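Local coordinates for protein AmbC (Sorangium cellulosum, PDB 5O16) that probably serves as the dehydratase domain of a modular polyketide synthase, removing water from a tethered hydroxyacyl intermediate during chain extension, at residues I85-A90 and T129-G134; G156-D161 and A183-R188. All blocks are in the same frame, centred on the assembly; numbering follows the deposited sequence.

Contact 1 of 2, residues I85-A90 and T129-G134; sequences IEAPLA and TAHARG
Ile-85, the last residue of strand 80-85, and Ala-132 on strand 129-137 form an antiparallel non-hydrogen-bonded pair, CA atoms 4.3 Å apart, beyond which residues 86-90 leave the pairing as a loop. Two successive amides of this loop converge on one acceptor: Glu-86 N lies 2.8 Å from His-131 O, and Ala-87 N gives the same oxygen a longer bond of 3.2 Å. The side chain of His-131 in turn donates from ND1 to Ala-87 O at 2.9 Å; the donor stands well above that carbonyl plane (52°), while the oxygen meets the ring edge, tilted slightly out of the ring plane. CG lies anti to the carbonyl carbon (chi1 -63°), which carries the imidazole back beside its own backbone N. One ring face there looks at the backbone of Thr-129, and the opposite face takes a CH-pi contact from Leu-89, whose CB sits 3.6 Å from the ring centroid. NE2 is hydrogen-bonded to Ser-118 on strand 111-120, where His-131 and Ala-132 both face Val-116 in a classic beta bulge. An alanine in place of His-131 would leave Ala-87 O and Ser-118 without their imidazole partner and Leu-89 without the ring face it packs on, and the loop would probably be freer to shift. At the exposed side the extended Glu-86 reaches Arg-133, whose chain bends at chi3 to bring NH1 within 3.2 Å of OE2; the bond of this salt bridge is weak, and the carboxylate and guanidinium planes stand 65° apart. The loop leaving strand 80-85 of the hot-dog fold is therefore held chiefly by backbone and imidazole hydrogen bonds round the buried His-131, with both ring nitrogens engaged, and the ion pair adds a looser tie on the solvent side.

Contact 2 of 2, residues G156-D161 and A183-R188; sequences GAEPVD and AWRVGR
Strand 158-160 runs antiparallel to 183-186, their axes at 136°, with Glu-158 and Arg-185 bonded to each other through both backbone amides. Glu-158 N lies 3.1 Å from Arg-185 O, and Arg-185 N 3.0 Å from Glu-158 O. Next along, Pro-159 meets Trp-184 in a non-hydrogen-bonded pair, so the missing N-H of the proline costs no bond here, and Val-160 N donates to Ala-183 O at 2.8 Å. On the Trp-184 side of the ladder the pyrrolidine and the indole cross obliquely, Pro-159 CG lying 3.8 Å from Trp-184 CD1. Ala-157 CB touches both Trp-184 CB and Val-186 CG2, 3.7 Å from each. Strand 158-160 is the outermost strand of this half of the dehydratase's double hot-dog fold; the far side of strand 180-186 adjoins strand 189-195, where Trp-184 bonds to Tyr-191 through the backbone. The opposite face carries Glu-158, Val-160, Ala-183 and Arg-185. Val-160 has CG1 anti to its backbone N (chi1 170°), which turns CG2 over the Trp-184 backbone and to within 4.0 Å of Arg-185 NE, alongside the bent arginine chain, whose NH2 is hydrogen-bonded to Ala-224 O at the end of helix 211-224.

From the N terminus, the chain passes through helix 61-74 and strand 80-85 before entering the first segment of contact 1. Strands 96-106 and 111-120 follow, and strand 129-137 returns to close this first excursion. The next strand, 158-160, opens contact 2, which closes after a shorter excursion containing helix 167-170, when strand 180-186 comes back alongside. The two closures are thus in series, neither nested nor crossed. Contact 1 lies near the middle of the strand order, since strand 80-85 also pairs with strand 236-247 and so joins the two hot-dog halves; contact 2 ties down the far end. Their centres are about 34 Å apart, on opposite sides of the chain's centre, and their nearest atoms about 22 Å.

Contact 1 of 2, residues I85-A90 and T129-G134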
loop_
_atom_site.group_PDB
_atom_site.type_symbol
_atom_site.label_atom_id
_atom_site.label_comp_id
_atom_site.label_asym_id
_atom_site.label_seq_id
_atom_site.Cartn_x
_atom_site.Cartn_y
_atom_site.Cartn_z
ATOM N N ILE A 85 5.722 7.798 5.295
ATOM C CA ILE A 85 5.945 8.544 4.069
ATOM C C ILE A 85 6.164 9.998 4.449
ATOM O O ILE A 85 5.300 10.620 5.081
ATOM C CB ILE A 85 4.777 8.376 3.086
ATOM C CG1 ILE A 85 4.688 6.915 2.644
ATOM C CG2 ILE A 85 4.995 9.231 1.875
ATOM C CD1 ILE A 85 3.311 6.424 2.335
ATOM N N GLU A 86 7.352 10.517 4.140
ATOM C CA GLU A 86 7.660 11.899 4.462
ATOM C C GLU A 86 7.632 12.809 3.242
ATOM O O GLU A 86 7.732 14.027 3.397
ATOM C CB GLU A 86 8.991 12.014 5.222
ATOM C CG GLU A 86 10.284 11.841 4.485
ATOM C CD GLU A 86 11.476 12.019 5.425
ATOM O OE1 GLU A 86 11.339 11.694 6.623
ATOM O OE2 GLU A 86 12.545 12.472 4.971
ATOM N N ALA A 87 7.516 12.256 2.043
ATOM C CA ALA A 87 7.511 13.080 0.846
ATOM C C ALA A 87 6.844 12.370 -0.323
ATOM O O ALA A 87 7.292 11.289 -0.727
ATOM C CB ALA A 87 8.943 13.445 0.459
ATOM N N PRO A 88 5.828 12.979 -0.937
ATOM C CA PRO A 88 5.186 12.362 -2.103
ATOM C C PRO A 88 6.119 12.327 -3.293
ATOM O O PRO A 88 6.988 13.184 -3.456
ATOM C CB PRO A 88 4.001 13.289 -2.384
ATOM C CG PRO A 88 4.480 14.591 -1.953
ATOM C CD PRO A 88 5.305 14.330 -0.699
ATOM N N LEU A 89 5.928 11.323 -4.132
ATOM C CA LEU A 89 6.740 11.170 -5.329
ATOM C C LEU A 89 5.858 11.471 -6.532
ATOM O O LEU A 89 4.949 10.698 -6.863
ATOM C CB LEU A 89 7.357 9.773 -5.397
ATOM C CG LEU A 89 7.673 9.184 -6.764
ATOM C CD1 LEU A 89 8.828 9.931 -7.346
ATOM C CD2 LEU A 89 8.076 7.737 -6.598
ATOM N N ALA A 90 6.130 12.594 -7.185
ATOM C CA ALA A 90 5.334 12.994 -8.329
ATOM C C ALA A 90 5.831 12.261 -9.561
ATOM O O ALA A 90 7.038 12.111 -9.768
ATOM C CB ALA A 90 5.401 14.509 -8.535
ATOM N N THR A 129 15.977 11.573 -4.005
ATOM C CA THR A 129 14.974 12.116 -3.102
ATOM C C THR A 129 14.458 11.013 -2.197
ATOM O O THR A 129 13.992 9.976 -2.674
ATOM C CB THR A 129 13.809 12.756 -3.877
ATOM O OG1 THR A 129 14.294 13.858 -4.658
ATOM C CG2 THR A 129 12.690 13.200 -2.949
ATOM N N ALA A 130 14.495 11.274 -0.897
ATOM C CA ALA A 130 13.953 10.359 0.092
ATOM C C ALA A 130 12.451 10.557 0.201
ATOM O O ALA A 130 11.976 11.690 0.281
ATOM C CB ALA A 130 14.600 10.598 1.453
ATOM N N HIS A 131 11.708 9.457 0.157
ATOM C CA HIS A 131 10.250 9.482 0.237
ATOM C C HIS A 131 9.673 8.774 1.452
ATOM O O HIS A 131 8.675 9.236 2.012
ATOM C CB HIS A 131 9.651 8.845 -1.029
ATOM C CG HIS A 131 9.983 9.592 -2.270
ATOM N ND1 HIS A 131 9.495 10.854 -2.521
ATOM C CD2 HIS A 131 10.759 9.267 -3.330
ATOM C CE1 HIS A 131 9.961 11.279 -3.683
ATOM N NE2 HIS A 131 10.727 10.334 -4.194
ATOM N N ALA A 132 10.255 7.646 1.858
ATOM C CA ALA A 132 9.707 6.819 2.925
ATOM C C ALA A 132 10.823 6.192 3.746
ATOM O O ALA A 132 11.876 5.826 3.219
ATOM C CB ALA A 132 8.815 5.708 2.366
ATOM N N ARG A 133 10.588 6.062 5.043
ATOM C CA ARG A 133 11.517 5.341 5.893
ATOM C C ARG A 133 10.707 4.438 6.804
ATOM O O ARG A 133 9.525 4.687 7.057
ATOM C CB ARG A 133 12.426 6.279 6.690
ATOM C CG ARG A 133 12.711 7.605 5.993
ATOM C CD ARG A 133 13.665 8.521 6.765
ATOM N NE ARG A 133 14.982 8.358 6.159
ATOM C CZ ARG A 133 15.572 9.255 5.381
ATOM N NH1 ARG A 133 14.967 10.416 5.125
ATOM N NH2 ARG A 133 16.772 8.983 4.866
ATOM N N GLY A 134 11.334 3.367 7.272
ATOM C CA GLY A 134 10.623 2.443 8.128
ATOM C C GLY A 134 11.521 1.339 8.626
ATOM O O GLY A 134 12.748 1.465 8.622
#

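Contact 2 of 2, residues G156-D161 and A183-R188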
loop_
_atom_site.group_PDB
_atom_site.type_symbol
_atom_site.label_atom_id
_atom_site.label_comp_id
_atom_site.label_asym_id
_atom_site.label_seq_id
_atom_site.Cartn_x
_atom_site.Cartn_y
_atom_site.Cartn_z
ATOM N N GLY A 156 -25.886 -8.150 10.694
ATOM C CA GLY A 156 -26.079 -6.777 11.112
ATOM C C GLY A 156 -25.406 -5.724 10.263
ATOM O O GLY A 156 -25.428 -4.546 10.638
ATOM N N ALA A 157 -24.783 -6.104 9.152
ATOM C CA ALA A 157 -24.081 -5.136 8.318
ATOM C C ALA A 157 -25.025 -4.120 7.674
ATOM O O ALA A 157 -26.029 -4.485 7.056
ATOM C CB ALA A 157 -23.282 -5.863 7.243
ATOM N N GLU A 158 -24.683 -2.837 7.824
ATOM C CA GLU A 158 -25.500 -1.716 7.367
ATOM C C GLU A 158 -24.828 -1.126 6.139
ATOM O O GLU A 158 -23.658 -0.707 6.237
ATOM C CB GLU A 158 -25.616 -0.636 8.436
ATOM C CG GLU A 158 -26.951 -0.473 9.120
ATOM C CD GLU A 158 -26.935 0.741 10.047
ATOM O OE1 GLU A 158 -28.009 1.107 10.580
ATOM O OE2 GLU A 158 -25.838 1.316 10.256
ATOM N N PRO A 159 -25.462 -1.131 4.965
ATOM C CA PRO A 159 -24.725 -0.777 3.746
ATOM C C PRO A 159 -24.277 0.673 3.784
ATOM O O PRO A 159 -24.988 1.558 4.260
ATOM C CB PRO A 159 -25.740 -1.016 2.626
ATOM C CG PRO A 159 -26.727 -1.976 3.230
ATOM C CD PRO A 159 -26.836 -1.556 4.665
ATOM N N VAL A 160 -23.118 0.910 3.195
ATOM C CA VAL A 160 -22.484 2.216 3.158
ATOM C C VAL A 160 -22.472 2.692 1.714
ATOM O O VAL A 160 -22.219 1.905 0.793
ATOM C CB VAL A 160 -21.060 2.121 3.734
ATOM C CG1 VAL A 160 -20.273 3.400 3.494
ATOM C CG2 VAL A 160 -21.124 1.769 5.207
ATOM N N ASP A 161 -22.738 3.979 1.520
ATOM C CA ASP A 161 -22.871 4.531 0.180
ATOM C C ASP A 161 -21.482 4.812 -0.369
ATOM O O ASP A 161 -20.840 5.804 -0.020
ATOM C CB ASP A 161 -23.714 5.796 0.206
ATOM C CG ASP A 161 -24.201 6.185 -1.160
ATOM O OD1 ASP A 161 -23.848 5.483 -2.131
ATOM O OD2 ASP A 161 -24.932 7.191 -1.264
ATOM N N ALA A 183 -19.648 -1.735 0.399
ATOM C CA ALA A 183 -19.123 -1.594 1.750
ATOM C C ALA A 183 -20.274 -1.536 2.736
ATOM O O ALA A 183 -21.387 -1.125 2.397
ATOM C CB ALA A 183 -18.232 -0.362 1.901
ATOM N N TRP A 184 -19.993 -1.975 3.959
ATOM C CA TRP A 184 -20.963 -1.955 5.042
ATOM C C TRP A 184 -20.236 -1.646 6.339
ATOM O O TRP A 184 -19.006 -1.736 6.426
ATOM C CB TRP A 184 -21.679 -3.296 5.198
ATOM C CG TRP A 184 -22.197 -3.954 3.957
ATOM C CD1 TRP A 184 -23.504 -4.039 3.561
ATOM C CD2 TRP A 184 -21.427 -4.627 2.952
ATOM N NE1 TRP A 184 -23.598 -4.746 2.378
ATOM C CE2 TRP A 184 -22.336 -5.105 1.975
ATOM C CE3 TRP A 184 -20.059 -4.875 2.783
ATOM C CZ2 TRP A 184 -21.918 -5.806 0.838
ATOM C CZ3 TRP A 184 -19.642 -5.581 1.653
ATOM C CH2 TRP A 184 -20.575 -6.036 0.697
ATOM N N ARG A 185 -20.998 -1.301 7.372
ATOM C CA ARG A 185 -20.371 -1.124 8.673
ATOM C C ARG A 185 -21.142 -1.910 9.720
ATOM O O ARG A 185 -22.373 -2.000 9.653
ATOM C CB ARG A 185 -20.224 0.353 9.057
ATOM C CG ARG A 185 -21.422 1.096 9.516
ATOM C CD ARG A 185 -20.934 2.501 9.886
ATOM N NE ARG A 185 -21.157 3.468 8.813
ATOM C CZ ARG A 185 -20.449 4.582 8.631
ATOM N NH1 ARG A 185 -19.450 4.887 9.457
ATOM N NH2 ARG A 185 -20.743 5.392 7.615
ATOM N N VAL A 186 -20.390 -2.575 10.602
ATOM C CA VAL A 186 -20.912 -3.331 11.732
ATOM C C VAL A 186 -20.106 -2.868 12.935
ATOM O O VAL A 186 -18.884 -3.060 12.975
ATOM C CB VAL A 186 -20.772 -4.847 11.557
ATOM C CG1 VAL A 186 -21.477 -5.578 12.715
ATOM C CG2 VAL A 186 -21.235 -5.292 10.217
ATOM N N GLY A 187 -20.761 -2.207 13.879
ATOM C CA GLY A 187 -20.055 -1.632 15.003
ATOM C C GLY A 187 -18.866 -0.798 14.573
ATOM O O GLY A 187 -18.994 0.133 13.770
ATOM N N ARG A 188 -17.691 -1.166 15.069
ATOM C CA ARG A 188 -16.460 -0.460 14.756
ATOM C C ARG A 188 -15.841 -0.880 13.429
ATOM O O ARG A 188 -14.887 -0.231 12.973
ATOM C CB ARG A 188 -15.446 -0.637 15.886
ATOM C CG ARG A 188 -15.430 0.511 16.858
ATOM C CD ARG A 188 -14.521 0.244 18.023
ATOM N NE ARG A 188 -15.161 0.554 19.294
ATOM C CZ ARG A 188 -14.514 0.566 20.454
ATOM N NH1 ARG A 188 -13.214 0.290 20.487
ATOM N NH2 ARG A 188 -15.166 0.850 21.573
#